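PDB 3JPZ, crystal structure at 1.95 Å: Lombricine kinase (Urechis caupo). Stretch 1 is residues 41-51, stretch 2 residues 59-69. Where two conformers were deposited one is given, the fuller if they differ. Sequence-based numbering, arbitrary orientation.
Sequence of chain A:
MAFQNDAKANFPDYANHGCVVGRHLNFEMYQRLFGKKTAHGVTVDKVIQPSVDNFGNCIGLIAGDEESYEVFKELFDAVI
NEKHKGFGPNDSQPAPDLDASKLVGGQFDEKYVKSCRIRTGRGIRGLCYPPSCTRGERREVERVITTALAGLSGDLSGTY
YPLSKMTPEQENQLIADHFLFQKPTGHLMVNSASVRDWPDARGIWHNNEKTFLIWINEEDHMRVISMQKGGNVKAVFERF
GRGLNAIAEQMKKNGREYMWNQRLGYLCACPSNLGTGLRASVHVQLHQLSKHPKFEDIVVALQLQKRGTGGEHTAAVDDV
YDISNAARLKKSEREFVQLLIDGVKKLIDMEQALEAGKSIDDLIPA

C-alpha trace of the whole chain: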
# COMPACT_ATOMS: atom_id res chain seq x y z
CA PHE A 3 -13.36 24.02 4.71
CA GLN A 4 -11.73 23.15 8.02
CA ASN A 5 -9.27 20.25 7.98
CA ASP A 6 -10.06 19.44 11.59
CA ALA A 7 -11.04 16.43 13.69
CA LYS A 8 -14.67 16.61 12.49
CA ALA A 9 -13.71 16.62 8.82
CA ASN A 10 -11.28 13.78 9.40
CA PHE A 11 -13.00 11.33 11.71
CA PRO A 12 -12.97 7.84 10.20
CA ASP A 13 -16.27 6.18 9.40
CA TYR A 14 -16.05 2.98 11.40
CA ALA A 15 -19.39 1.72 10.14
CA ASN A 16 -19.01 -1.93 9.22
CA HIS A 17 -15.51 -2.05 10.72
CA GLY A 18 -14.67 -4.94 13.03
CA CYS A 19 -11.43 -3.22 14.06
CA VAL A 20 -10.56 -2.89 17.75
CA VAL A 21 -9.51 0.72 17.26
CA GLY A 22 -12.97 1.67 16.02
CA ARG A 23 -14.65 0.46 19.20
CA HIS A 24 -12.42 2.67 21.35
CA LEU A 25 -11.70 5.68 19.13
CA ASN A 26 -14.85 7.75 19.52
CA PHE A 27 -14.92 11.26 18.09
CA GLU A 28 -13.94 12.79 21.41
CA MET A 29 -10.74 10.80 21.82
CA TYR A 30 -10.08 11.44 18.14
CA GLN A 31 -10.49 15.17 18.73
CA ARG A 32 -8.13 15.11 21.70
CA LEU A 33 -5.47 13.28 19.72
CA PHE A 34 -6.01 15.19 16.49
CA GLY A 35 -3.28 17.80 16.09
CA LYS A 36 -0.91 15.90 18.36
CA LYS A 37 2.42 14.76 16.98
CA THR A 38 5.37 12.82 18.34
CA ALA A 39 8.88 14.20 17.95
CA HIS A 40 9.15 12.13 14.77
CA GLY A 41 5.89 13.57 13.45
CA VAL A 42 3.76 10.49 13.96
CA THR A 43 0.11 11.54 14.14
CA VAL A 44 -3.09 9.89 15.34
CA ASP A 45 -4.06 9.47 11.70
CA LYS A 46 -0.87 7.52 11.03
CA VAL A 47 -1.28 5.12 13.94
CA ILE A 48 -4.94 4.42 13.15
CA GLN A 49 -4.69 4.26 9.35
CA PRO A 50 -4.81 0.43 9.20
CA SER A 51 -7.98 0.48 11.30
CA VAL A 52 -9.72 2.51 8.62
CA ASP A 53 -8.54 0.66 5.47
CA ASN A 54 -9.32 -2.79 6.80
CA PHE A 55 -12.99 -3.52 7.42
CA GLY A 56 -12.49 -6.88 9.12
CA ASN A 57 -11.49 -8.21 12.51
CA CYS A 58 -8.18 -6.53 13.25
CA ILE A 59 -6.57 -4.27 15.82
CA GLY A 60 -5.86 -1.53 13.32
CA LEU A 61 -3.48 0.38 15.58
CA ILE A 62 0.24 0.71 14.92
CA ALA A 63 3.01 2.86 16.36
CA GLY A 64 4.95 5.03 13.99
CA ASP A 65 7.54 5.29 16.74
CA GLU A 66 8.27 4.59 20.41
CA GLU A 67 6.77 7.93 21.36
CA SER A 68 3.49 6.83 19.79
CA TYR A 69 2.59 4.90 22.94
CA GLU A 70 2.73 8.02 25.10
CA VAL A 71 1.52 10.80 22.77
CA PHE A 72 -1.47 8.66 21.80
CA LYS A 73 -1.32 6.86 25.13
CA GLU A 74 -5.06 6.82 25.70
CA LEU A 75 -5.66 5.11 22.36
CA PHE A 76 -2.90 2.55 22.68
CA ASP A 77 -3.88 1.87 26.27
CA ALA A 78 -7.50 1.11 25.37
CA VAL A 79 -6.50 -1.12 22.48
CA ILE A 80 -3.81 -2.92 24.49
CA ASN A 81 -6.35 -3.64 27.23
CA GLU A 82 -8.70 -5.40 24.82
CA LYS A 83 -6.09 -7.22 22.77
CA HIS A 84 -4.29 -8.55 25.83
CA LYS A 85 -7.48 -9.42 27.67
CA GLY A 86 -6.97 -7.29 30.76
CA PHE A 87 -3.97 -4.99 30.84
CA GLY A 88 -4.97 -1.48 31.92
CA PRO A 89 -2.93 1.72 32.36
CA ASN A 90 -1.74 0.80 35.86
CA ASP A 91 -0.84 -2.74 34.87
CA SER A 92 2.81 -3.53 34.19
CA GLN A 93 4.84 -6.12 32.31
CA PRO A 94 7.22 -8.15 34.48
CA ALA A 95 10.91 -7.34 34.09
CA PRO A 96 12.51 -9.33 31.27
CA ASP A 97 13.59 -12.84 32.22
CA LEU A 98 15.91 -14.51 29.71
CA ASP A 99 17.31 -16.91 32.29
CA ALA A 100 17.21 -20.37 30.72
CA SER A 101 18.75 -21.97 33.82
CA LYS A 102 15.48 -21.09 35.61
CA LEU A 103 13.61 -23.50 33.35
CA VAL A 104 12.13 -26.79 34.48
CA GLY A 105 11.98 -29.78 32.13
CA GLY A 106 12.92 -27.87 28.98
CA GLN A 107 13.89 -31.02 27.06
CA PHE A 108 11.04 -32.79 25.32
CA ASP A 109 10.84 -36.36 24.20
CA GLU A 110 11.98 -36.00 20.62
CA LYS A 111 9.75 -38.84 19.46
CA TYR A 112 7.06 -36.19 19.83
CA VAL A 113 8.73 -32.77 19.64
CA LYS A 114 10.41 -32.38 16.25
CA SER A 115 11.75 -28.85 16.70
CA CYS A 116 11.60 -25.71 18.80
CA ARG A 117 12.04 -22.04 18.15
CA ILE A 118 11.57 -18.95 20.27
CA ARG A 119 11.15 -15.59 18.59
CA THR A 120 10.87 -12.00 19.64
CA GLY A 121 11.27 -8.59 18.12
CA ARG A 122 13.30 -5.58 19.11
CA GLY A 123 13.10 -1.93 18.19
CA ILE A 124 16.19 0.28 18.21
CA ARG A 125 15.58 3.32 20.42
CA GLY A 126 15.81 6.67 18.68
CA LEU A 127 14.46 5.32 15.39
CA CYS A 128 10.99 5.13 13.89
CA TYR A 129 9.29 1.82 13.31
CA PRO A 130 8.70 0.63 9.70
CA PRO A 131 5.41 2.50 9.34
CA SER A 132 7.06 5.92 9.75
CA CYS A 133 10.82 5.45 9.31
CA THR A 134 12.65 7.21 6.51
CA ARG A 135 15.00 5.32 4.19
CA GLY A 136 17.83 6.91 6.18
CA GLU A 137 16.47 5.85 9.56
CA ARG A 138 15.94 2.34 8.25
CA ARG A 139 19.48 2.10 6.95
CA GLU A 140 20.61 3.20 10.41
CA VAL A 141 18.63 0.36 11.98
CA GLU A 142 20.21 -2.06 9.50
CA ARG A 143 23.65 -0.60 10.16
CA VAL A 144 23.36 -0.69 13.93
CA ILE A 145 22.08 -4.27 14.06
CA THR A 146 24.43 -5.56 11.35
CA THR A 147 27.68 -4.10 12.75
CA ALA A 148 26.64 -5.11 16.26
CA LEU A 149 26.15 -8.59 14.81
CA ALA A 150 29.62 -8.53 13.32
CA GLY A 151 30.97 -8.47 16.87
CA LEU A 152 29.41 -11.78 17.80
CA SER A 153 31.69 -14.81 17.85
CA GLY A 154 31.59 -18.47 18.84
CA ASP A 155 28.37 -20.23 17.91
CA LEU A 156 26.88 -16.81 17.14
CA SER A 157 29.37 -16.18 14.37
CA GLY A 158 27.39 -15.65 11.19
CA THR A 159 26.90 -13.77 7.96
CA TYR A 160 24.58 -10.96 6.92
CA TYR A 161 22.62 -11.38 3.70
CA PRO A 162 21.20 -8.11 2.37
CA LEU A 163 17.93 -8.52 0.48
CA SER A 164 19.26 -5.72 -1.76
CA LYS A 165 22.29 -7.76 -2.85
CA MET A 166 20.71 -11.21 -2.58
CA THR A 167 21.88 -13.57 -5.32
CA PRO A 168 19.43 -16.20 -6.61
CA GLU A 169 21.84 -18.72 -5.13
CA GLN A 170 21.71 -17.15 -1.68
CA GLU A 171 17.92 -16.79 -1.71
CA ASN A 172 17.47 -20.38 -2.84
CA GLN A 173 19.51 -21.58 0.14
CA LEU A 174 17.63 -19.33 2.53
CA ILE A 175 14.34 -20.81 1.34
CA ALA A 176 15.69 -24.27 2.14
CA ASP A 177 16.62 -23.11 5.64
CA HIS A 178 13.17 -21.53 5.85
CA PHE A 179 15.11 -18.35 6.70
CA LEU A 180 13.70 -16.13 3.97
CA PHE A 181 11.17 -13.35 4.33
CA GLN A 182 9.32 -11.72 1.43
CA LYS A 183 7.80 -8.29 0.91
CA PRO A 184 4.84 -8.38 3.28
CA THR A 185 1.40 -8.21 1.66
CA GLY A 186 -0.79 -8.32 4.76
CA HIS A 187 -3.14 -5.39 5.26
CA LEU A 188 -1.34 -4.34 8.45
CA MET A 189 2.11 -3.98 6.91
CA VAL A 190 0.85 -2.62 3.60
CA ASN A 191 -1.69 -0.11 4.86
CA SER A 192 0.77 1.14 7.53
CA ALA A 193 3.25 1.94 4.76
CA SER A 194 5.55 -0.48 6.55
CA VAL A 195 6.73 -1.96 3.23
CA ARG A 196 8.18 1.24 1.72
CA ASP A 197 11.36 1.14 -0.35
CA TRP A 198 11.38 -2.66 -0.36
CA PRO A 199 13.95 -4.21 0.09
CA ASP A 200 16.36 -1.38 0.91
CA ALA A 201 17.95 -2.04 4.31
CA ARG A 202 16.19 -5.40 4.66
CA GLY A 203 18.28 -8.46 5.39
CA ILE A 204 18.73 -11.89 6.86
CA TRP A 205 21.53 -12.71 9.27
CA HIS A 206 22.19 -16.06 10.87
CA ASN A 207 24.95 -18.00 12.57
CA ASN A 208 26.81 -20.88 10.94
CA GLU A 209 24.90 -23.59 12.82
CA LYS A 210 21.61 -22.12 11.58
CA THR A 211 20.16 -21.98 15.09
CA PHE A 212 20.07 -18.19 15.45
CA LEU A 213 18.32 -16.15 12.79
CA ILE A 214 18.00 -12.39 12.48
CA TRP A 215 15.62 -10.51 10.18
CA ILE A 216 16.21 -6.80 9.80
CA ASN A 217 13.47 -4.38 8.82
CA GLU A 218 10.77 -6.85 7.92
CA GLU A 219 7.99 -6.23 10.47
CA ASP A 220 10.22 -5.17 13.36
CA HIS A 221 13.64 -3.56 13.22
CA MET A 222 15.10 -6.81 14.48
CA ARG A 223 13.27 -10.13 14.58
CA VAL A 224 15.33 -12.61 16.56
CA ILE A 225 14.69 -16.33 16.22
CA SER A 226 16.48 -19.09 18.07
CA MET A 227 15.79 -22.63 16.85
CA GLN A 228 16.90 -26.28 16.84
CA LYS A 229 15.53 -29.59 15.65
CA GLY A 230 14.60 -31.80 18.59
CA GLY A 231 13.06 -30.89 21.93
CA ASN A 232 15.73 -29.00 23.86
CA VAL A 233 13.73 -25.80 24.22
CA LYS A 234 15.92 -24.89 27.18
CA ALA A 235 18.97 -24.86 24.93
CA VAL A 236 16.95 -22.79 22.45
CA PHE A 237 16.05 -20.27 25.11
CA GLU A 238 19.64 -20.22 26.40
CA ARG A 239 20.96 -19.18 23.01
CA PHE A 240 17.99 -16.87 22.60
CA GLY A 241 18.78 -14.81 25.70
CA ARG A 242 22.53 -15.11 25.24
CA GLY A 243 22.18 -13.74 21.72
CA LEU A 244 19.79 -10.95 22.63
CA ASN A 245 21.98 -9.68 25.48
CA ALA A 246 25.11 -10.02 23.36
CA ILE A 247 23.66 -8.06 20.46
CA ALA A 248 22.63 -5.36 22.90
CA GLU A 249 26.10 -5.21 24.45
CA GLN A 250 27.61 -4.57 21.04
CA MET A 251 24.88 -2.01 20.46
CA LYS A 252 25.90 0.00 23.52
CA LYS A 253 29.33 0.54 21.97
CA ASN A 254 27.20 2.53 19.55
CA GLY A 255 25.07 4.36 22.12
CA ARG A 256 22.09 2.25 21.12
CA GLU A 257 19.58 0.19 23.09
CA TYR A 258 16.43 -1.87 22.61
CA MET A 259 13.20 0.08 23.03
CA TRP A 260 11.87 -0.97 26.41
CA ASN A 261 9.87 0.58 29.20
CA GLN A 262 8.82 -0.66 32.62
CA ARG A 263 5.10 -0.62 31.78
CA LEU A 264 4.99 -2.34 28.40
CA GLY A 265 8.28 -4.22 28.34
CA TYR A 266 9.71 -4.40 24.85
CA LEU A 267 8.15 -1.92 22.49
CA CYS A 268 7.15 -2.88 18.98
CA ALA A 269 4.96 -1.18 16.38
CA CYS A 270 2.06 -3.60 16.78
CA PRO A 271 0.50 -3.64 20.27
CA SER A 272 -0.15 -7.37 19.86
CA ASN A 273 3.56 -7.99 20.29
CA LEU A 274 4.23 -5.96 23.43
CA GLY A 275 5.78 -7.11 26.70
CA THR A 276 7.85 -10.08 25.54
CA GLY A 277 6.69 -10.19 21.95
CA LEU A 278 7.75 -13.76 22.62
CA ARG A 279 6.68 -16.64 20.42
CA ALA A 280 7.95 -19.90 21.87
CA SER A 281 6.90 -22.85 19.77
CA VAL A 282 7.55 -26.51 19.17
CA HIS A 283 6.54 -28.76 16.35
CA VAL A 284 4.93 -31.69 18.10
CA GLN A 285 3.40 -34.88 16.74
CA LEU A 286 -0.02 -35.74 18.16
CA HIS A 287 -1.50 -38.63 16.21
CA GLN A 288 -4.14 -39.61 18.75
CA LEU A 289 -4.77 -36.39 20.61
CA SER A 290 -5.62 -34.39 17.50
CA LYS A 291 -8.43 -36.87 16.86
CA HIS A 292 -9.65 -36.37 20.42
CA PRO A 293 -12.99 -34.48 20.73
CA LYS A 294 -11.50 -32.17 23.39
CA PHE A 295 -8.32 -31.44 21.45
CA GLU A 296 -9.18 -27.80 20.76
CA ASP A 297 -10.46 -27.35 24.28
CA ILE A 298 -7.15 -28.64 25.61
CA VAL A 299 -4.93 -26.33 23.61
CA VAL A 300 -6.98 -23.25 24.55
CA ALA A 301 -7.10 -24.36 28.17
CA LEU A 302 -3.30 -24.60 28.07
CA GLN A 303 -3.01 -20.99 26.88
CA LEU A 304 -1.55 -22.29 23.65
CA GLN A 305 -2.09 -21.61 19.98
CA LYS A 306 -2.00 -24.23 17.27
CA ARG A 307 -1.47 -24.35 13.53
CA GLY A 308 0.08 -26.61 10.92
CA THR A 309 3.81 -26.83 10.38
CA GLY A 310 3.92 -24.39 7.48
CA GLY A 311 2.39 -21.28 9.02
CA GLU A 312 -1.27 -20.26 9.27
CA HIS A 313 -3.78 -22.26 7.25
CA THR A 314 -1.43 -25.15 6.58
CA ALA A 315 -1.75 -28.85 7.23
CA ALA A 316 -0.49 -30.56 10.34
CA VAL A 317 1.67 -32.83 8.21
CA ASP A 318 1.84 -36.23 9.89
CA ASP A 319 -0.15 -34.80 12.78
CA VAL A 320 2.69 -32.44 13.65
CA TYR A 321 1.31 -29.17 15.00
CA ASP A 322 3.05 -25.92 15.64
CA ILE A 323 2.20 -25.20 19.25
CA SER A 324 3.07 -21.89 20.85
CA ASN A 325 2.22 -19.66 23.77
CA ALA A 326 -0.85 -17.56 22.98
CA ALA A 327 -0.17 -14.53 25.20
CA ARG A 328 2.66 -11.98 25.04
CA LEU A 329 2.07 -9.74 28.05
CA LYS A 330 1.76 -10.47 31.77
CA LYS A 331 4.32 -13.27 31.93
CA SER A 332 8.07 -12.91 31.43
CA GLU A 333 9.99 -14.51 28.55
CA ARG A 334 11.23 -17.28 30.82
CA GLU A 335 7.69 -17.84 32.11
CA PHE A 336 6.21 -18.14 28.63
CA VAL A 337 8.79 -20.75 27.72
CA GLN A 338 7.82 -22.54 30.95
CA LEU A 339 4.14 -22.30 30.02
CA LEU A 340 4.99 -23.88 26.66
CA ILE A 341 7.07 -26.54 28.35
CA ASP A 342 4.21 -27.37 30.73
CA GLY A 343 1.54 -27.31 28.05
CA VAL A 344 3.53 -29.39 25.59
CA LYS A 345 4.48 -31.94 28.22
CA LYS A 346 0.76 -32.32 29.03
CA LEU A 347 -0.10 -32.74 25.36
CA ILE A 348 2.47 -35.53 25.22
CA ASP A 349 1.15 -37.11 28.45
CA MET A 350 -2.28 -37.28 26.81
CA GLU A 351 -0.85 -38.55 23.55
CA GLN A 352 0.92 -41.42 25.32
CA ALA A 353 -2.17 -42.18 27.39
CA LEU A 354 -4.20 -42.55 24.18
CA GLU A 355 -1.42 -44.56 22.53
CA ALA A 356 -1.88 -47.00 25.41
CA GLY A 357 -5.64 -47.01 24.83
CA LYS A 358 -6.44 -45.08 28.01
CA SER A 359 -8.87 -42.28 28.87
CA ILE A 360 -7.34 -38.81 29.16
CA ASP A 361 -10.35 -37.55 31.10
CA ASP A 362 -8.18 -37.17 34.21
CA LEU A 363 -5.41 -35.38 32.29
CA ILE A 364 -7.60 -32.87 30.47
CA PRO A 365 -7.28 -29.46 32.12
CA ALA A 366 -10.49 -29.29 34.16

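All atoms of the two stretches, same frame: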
# COMPACT_ATOMS: atom_id res chain seq x y z
N GLY A 41 6.97 13.09 14.30
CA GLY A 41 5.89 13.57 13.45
C GLY A 41 4.79 12.55 13.24
O GLY A 41 3.90 12.75 12.41
N VAL A 42 4.85 11.46 13.97
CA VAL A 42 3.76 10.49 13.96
C VAL A 42 2.50 11.17 14.47
O VAL A 42 2.52 11.88 15.48
CB VAL A 42 4.06 9.27 14.83
CG1 VAL A 42 2.85 8.34 14.88
CG2 VAL A 42 5.27 8.54 14.29
N THR A 43 1.39 10.94 13.78
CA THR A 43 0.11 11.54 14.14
C THR A 43 -0.92 10.46 14.43
O THR A 43 -0.73 9.30 14.06
CB THR A 43 -0.45 12.35 12.97
OG1 THR A 43 -0.79 11.45 11.91
CG2 THR A 43 0.58 13.35 12.46
N VAL A 44 -2.03 10.84 15.05
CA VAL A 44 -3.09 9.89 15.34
C VAL A 44 -3.52 9.21 14.04
O VAL A 44 -3.72 8.00 14.01
CB VAL A 44 -4.31 10.55 16.03
CG1 VAL A 44 -5.07 11.45 15.05
CG2 VAL A 44 -5.23 9.49 16.61
N ASP A 45 -3.64 9.99 12.98
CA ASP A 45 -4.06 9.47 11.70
C ASP A 45 -3.15 8.35 11.22
O ASP A 45 -3.63 7.34 10.74
CB ASP A 45 -4.13 10.57 10.65
CG ASP A 45 -5.50 11.20 10.57
OD1 ASP A 45 -6.35 10.82 11.40
OD2 ASP A 45 -5.72 12.05 9.69
N LYS A 46 -1.85 8.56 11.36
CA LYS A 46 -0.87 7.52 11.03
C LYS A 46 -1.08 6.23 11.82
O LYS A 46 -1.07 5.14 11.26
CB LYS A 46 0.55 8.03 11.31
CG LYS A 46 1.62 6.99 11.04
CD LYS A 46 1.72 6.69 9.57
CE LYS A 46 2.55 5.46 9.30
NZ LYS A 46 2.72 5.24 7.83
N VAL A 47 -1.24 6.33 13.14
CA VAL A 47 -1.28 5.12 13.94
C VAL A 47 -2.60 4.38 13.78
O VAL A 47 -2.68 3.18 14.05
CB VAL A 47 -1.02 5.39 15.43
CG1 VAL A 47 0.31 6.13 15.59
CG2 VAL A 47 -2.17 6.17 16.06
N ILE A 48 -3.64 5.07 13.31
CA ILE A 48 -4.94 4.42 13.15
C ILE A 48 -5.27 4.09 11.70
O ILE A 48 -6.31 3.49 11.43
CB ILE A 48 -6.08 5.27 13.73
CG1 ILE A 48 -6.29 6.53 12.90
CG2 ILE A 48 -5.81 5.61 15.19
CD1 ILE A 48 -7.61 7.20 13.13
N GLN A 49 -4.41 4.48 10.78
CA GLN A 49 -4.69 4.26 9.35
C GLN A 49 -5.17 2.84 9.04
O GLN A 49 -6.19 2.66 8.37
CB GLN A 49 -3.48 4.59 8.49
CG GLN A 49 -3.79 4.49 7.00
CD GLN A 49 -4.85 5.47 6.55
OE1 GLN A 49 -4.68 6.67 6.65
NE2 GLN A 49 -5.97 4.95 6.06
N PRO A 50 -4.42 1.82 9.49
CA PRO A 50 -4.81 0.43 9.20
C PRO A 50 -6.24 0.12 9.62
O PRO A 50 -6.94 -0.64 8.95
CB PRO A 50 -3.83 -0.39 10.04
CG PRO A 50 -2.65 0.50 10.23
CD PRO A 50 -3.20 1.89 10.31
N SER A 51 -6.65 0.72 10.74
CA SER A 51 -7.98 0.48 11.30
C SER A 51 -9.08 0.99 10.38
O SER A 51 -10.21 0.51 10.43
CB SER A 51 -8.10 1.14 12.68
OG SER A 51 -8.26 2.54 12.56
N ILE A 59 -6.81 -5.29 14.82
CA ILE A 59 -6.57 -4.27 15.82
C ILE A 59 -6.67 -2.93 15.14
O ILE A 59 -7.48 -2.10 15.50
CB ILE A 59 -5.19 -4.40 16.47
CG1 ILE A 59 -5.01 -5.78 17.10
CG2 ILE A 59 -5.02 -3.32 17.51
CD1 ILE A 59 -3.64 -5.98 17.74
N GLY A 60 -5.82 -2.73 14.13
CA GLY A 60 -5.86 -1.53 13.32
C GLY A 60 -5.00 -0.39 13.85
O GLY A 60 -4.98 0.70 13.27
N LEU A 61 -4.32 -0.64 14.96
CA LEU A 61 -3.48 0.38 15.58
C LEU A 61 -2.01 0.01 15.44
O LEU A 61 -1.63 -1.12 15.69
CB LEU A 61 -3.84 0.54 17.06
CG LEU A 61 -3.04 1.59 17.82
CD1 LEU A 61 -3.33 2.97 17.26
CD2 LEU A 61 -3.34 1.53 19.31
N ILE A 62 -1.19 0.98 15.06
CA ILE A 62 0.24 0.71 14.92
C ILE A 62 1.06 1.96 15.26
O ILE A 62 0.69 3.07 14.92
CB ILE A 62 0.56 0.22 13.50
CG1 ILE A 62 2.03 -0.22 13.42
CG2 ILE A 62 0.24 1.30 12.48
CD1 ILE A 62 2.34 -1.13 12.26
N ALA A 63 2.15 1.75 15.98
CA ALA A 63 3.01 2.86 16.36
C ALA A 63 3.90 3.24 15.20
O ALA A 63 4.49 2.38 14.55
CB ALA A 63 3.86 2.47 17.58
N GLY A 64 3.97 4.53 14.93
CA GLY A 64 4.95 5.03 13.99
C GLY A 64 6.31 5.09 14.66
O GLY A 64 7.35 5.05 13.99
N ASP A 65 6.31 5.19 15.98
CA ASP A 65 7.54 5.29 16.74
C ASP A 65 7.29 5.01 18.23
O ASP A 65 6.16 4.83 18.65
CB ASP A 65 8.19 6.66 16.54
CG ASP A 65 7.39 7.82 17.14
OD1 ASP A 65 6.29 7.60 17.69
OD2 ASP A 65 7.87 8.97 17.07
N GLU A 66 8.37 4.98 19.01
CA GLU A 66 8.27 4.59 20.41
C GLU A 66 7.37 5.57 21.13
O GLU A 66 6.57 5.20 21.99
CB GLU A 66 9.66 4.58 21.05
CG GLU A 66 9.63 4.47 22.55
CD GLU A 66 10.98 4.10 23.14
OE1 GLU A 66 12.01 4.22 22.43
OE2 GLU A 66 11.02 3.69 24.31
N GLU A 67 7.48 6.83 20.72
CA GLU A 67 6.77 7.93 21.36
C GLU A 67 5.26 7.80 21.12
O GLU A 67 4.46 8.37 21.85
CB GLU A 67 7.30 9.26 20.82
CG GLU A 67 8.67 9.68 21.38
CD GLU A 67 9.85 8.97 20.71
OE1 GLU A 67 9.64 8.11 19.83
OE2 GLU A 67 11.01 9.28 21.07
N SER A 68 4.89 7.05 20.10
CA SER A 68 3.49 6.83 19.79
C SER A 68 2.70 6.34 21.00
O SER A 68 1.56 6.75 21.20
CB SER A 68 3.35 5.82 18.66
OG SER A 68 3.70 6.39 17.42
N TYR A 69 3.30 5.47 21.80
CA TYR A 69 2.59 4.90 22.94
C TYR A 69 2.25 5.94 24.01
O TYR A 69 1.27 5.79 24.74
CB TYR A 69 3.41 3.75 23.53
CG TYR A 69 3.36 2.51 22.67
CD1 TYR A 69 2.30 1.62 22.77
CD2 TYR A 69 4.35 2.24 21.74
CE1 TYR A 69 2.24 0.49 21.98
CE2 TYR A 69 4.30 1.12 20.95
CZ TYR A 69 3.24 0.24 21.08
OH TYR A 69 3.16 -0.89 20.30

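What forms the apolar centre of the contact? Val47, on the helix of the first stretch, gives the most area to it. With chi1 in the m rotamer, its CG2 lies 3.6 Å from Leu61 CD1, while its CG1 comes within 4.0 Å of Gly64 N. The CA-to-CB bond of Leu61 points away overall, yet with chi1 t and chi2 p, the end of the side chain comes nearer, and CD1 also lies 4.2 Å from Ile48 CG2. Further along the helix, Pro50 CG packs against Ile62 CG2 at 3.7 Å.

What do the two glycines leave room for? The CA-to-CB bond of Val42 points toward the second stretch, and its CG2 lies 3.5 Å from Gly64 CA; an ideal CB on Gly64 would fall 2.4 Å from that same methyl, a clash. At Gly60 the CA lies 3.6 Å from the CA of Ser51, and a CB there would stand 2.4 Å from Ser51 CB. The backbone angles of Gly60 call for glycine on their own account as well.

How is the backbone of the extended segment held to the helix? Ile62 N donates to Val47 O at 2.8 Å. In a regular helix that oxygen would accept from Ser51 N, but at the kink Ser51 N does not reach back to it. Leu61 CA approaches the same oxygen at 3.3 Å, and Val47 CA lies 3.0 Å from Ile62 O, both as CA-H...O contacts. Ser51 N adds a weak bond to Gly60 O at 3.0 Å.

What lies at the polar edge? Ser68 OG sits 3.3 Å from Val42 CG1 and donates to Asp65 OD1 at 2.9 Å. That same OD1 caps the coming helix, accepting a weak bond from Ser68 N at 2.8 Å. Carboxylate and hydroxyl thus brace the turn beside Val42, whose CG2 is 3.6 Å from Asp65 CG.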